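Local coordinates for protein fatty acyl CoA synthetase FADD13 (FATTY-ACYL-CoA SYNTHETASE) (Mycobacterium tuberculosis, PDB 3R44) that is a member of the AMP-binding (ANL) superfamily of acyl-CoA synthetases, with a large N-terminal and a smaller C-terminal domain, at residues N50-R55 with E153-A158. Residues are numbered along the deposited sequence; the frame is centred on the assembly and turned at random.
Sequences NALANR and ERLRSA
Arg55, on helix 46-62, packs the aliphatic part of its side chain against Leu155, on helix 148-157, and Ala158, in the loop that follows it. The tight part runs along its methylenes: CB of Arg55 sits 3.9 Å from CB of Ala158, and CD lies 3.5 Å from O of Ala158 and 3.6 Å from O of Leu155. Alanine suits this place because a single methyl lets the backbones close to 5.2 Å between CA of Arg55 and CA of Ala158. Leu155 reaches over with CD2, which rests 3.8 Å from the carbonyl carbon of Arg55; beyond Arg55, it packs on Cys56 and Val59. The fit is looser where Leu155 CD2 meets Leu52 CD1, at 4.2 Å, and at the guanidinium end of the partly exposed Arg55. A bend at chi3 (-125°) turns the guanidinium so that Ala158 O lies at its edge, in its plane, but at 3.8 Å from NH1 this oxygen is too far for a hydrogen bond. This surface contact therefore joins helix 46-62 to the end region of helix 148-157 and the loop after it through van der Waals contacts of methyl and methylene groups with one another and with backbone carbonyls, while the arginine's charge probably adds little to the hold.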
loop_
_atom_site.group_PDB
_atom_site.type_symbol
_atom_site.label_atom_id
_atom_site.label_comp_id
_atom_site.label_asym_id
_atom_site.label_seq_id
_atom_site.Cartn_x
_atom_site.Cartn_y
_atom_site.Cartn_z
ATOM N N ASN A 50 22.258 -11.959 -2.905
ATOM C CA ASN A 50 21.897 -13.360 -2.752
ATOM C C ASN A 50 22.698 -13.986 -1.581
ATOM O O ASN A 50 22.140 -14.718 -0.733
ATOM C CB ASN A 50 22.085 -14.189 -4.035
ATOM C CG ASN A 50 21.516 -15.565 -3.899
ATOM O OD1 ASN A 50 20.301 -15.723 -3.667
ATOM N ND2 ASN A 50 22.380 -16.565 -3.883
ATOM N N ALA A 51 23.998 -13.681 -1.494
ATOM C CA ALA A 51 24.831 -14.195 -0.400
ATOM C C ALA A 51 24.367 -13.690 0.961
ATOM O O ALA A 51 24.284 -14.434 1.907
ATOM C CB ALA A 51 26.287 -13.856 -0.625
ATOM N N LEU A 52 23.948 -12.450 1.050
ATOM C CA LEU A 52 23.450 -11.961 2.326
ATOM C C LEU A 52 22.088 -12.598 2.665
ATOM O O LEU A 52 21.804 -12.848 3.832
ATOM C CB LEU A 52 23.258 -10.455 2.304
ATOM C CG LEU A 52 22.789 -9.787 3.578
ATOM C CD1 LEU A 52 23.688 -10.091 4.748
ATOM C CD2 LEU A 52 22.814 -8.243 3.375
ATOM N N ALA A 53 21.220 -12.784 1.674
ATOM C CA ALA A 53 19.987 -13.545 1.917
ATOM C C ALA A 53 20.271 -14.940 2.482
ATOM O O ALA A 53 19.563 -15.421 3.381
ATOM C CB ALA A 53 19.118 -13.625 0.617
ATOM N N ASN A 54 21.326 -15.590 1.982
ATOM C CA ASN A 54 21.723 -16.885 2.492
ATOM C C ASN A 54 22.183 -16.802 3.933
ATOM O O ASN A 54 21.846 -17.661 4.744
ATOM C CB ASN A 54 22.825 -17.515 1.648
ATOM C CG ASN A 54 22.310 -17.991 0.304
ATOM O OD1 ASN A 54 21.116 -18.049 0.106
ATOM N ND2 ASN A 54 23.213 -18.244 -0.651
ATOM N N ARG A 55 22.987 -15.801 4.228
ATOM C CA ARG A 55 23.368 -15.538 5.638
ATOM C C ARG A 55 22.151 -15.264 6.551
ATOM O O ARG A 55 22.106 -15.777 7.667
ATOM C CB ARG A 55 24.399 -14.409 5.722
ATOM C CG ARG A 55 25.763 -14.806 5.120
ATOM C CD ARG A 55 26.914 -13.923 5.547
ATOM N NE ARG A 55 27.528 -13.449 4.316
ATOM C CZ ARG A 55 28.631 -13.913 3.725
ATOM N NH1 ARG A 55 29.409 -14.834 4.298
ATOM N NH2 ARG A 55 28.988 -13.378 2.549
ATOM N N GLU A 153 25.730 -8.939 14.443
ATOM C CA GLU A 153 26.751 -9.840 14.954
ATOM C C GLU A 153 26.524 -11.249 14.410
ATOM O O GLU A 153 27.491 -11.925 14.019
ATOM C CB GLU A 153 26.794 -9.871 16.495
ATOM N N ARG A 154 25.263 -11.683 14.381
ATOM C CA ARG A 154 24.918 -12.981 13.809
ATOM C C ARG A 154 25.270 -13.078 12.323
ATOM O O ARG A 154 25.818 -14.084 11.883
ATOM C CB ARG A 154 23.451 -13.310 14.052
ATOM C CG ARG A 154 23.215 -13.769 15.499
ATOM C CD ARG A 154 21.791 -13.701 16.018
ATOM N NE ARG A 154 21.845 -13.889 17.471
ATOM C CZ ARG A 154 22.068 -15.054 18.077
ATOM N NH1 ARG A 154 22.202 -16.165 17.358
ATOM N NH2 ARG A 154 22.142 -15.120 19.418
ATOM N N LEU A 155 24.986 -12.021 11.569
ATOM C CA LEU A 155 25.256 -11.998 10.139
ATOM C C LEU A 155 26.750 -12.125 9.874
ATOM O O LEU A 155 27.180 -12.829 8.958
ATOM C CB LEU A 155 24.663 -10.716 9.531
ATOM C CG LEU A 155 23.136 -10.827 9.375
ATOM C CD1 LEU A 155 22.563 -9.509 8.888
ATOM C CD2 LEU A 155 22.705 -11.966 8.423
ATOM N N ARG A 156 27.550 -11.491 10.722
ATOM C CA ARG A 156 28.998 -11.563 10.591
ATOM C C ARG A 156 29.537 -12.983 10.724
ATOM O O ARG A 156 30.542 -13.289 10.099
ATOM C CB ARG A 156 29.695 -10.583 11.565
ATOM C CG ARG A 156 29.552 -9.112 11.099
ATOM C CD ARG A 156 30.393 -8.088 11.887
ATOM N NE ARG A 156 30.382 -8.323 13.338
ATOM C CZ ARG A 156 29.674 -7.636 14.246
ATOM N NH1 ARG A 156 28.871 -6.626 13.888
ATOM N NH2 ARG A 156 29.763 -7.980 15.536
ATOM N N SER A 157 28.887 -13.856 11.490
ATOM C CA SER A 157 29.410 -15.212 11.670
ATOM C C SER A 157 28.678 -16.310 10.857
ATOM O O SER A 157 29.064 -17.472 10.923
ATOM C CB SER A 157 29.443 -15.562 13.179
ATOM O OG SER A 157 28.130 -15.849 13.651
ATOM N N ALA A 158 27.649 -15.926 10.084
ATOM C CA ALA A 158 26.810 -16.847 9.324
ATOM C C ALA A 158 27.513 -17.249 8.049
ATOM O O ALA A 158 28.328 -16.467 7.504
ATOM C CB ALA A 158 25.505 -16.183 8.991
#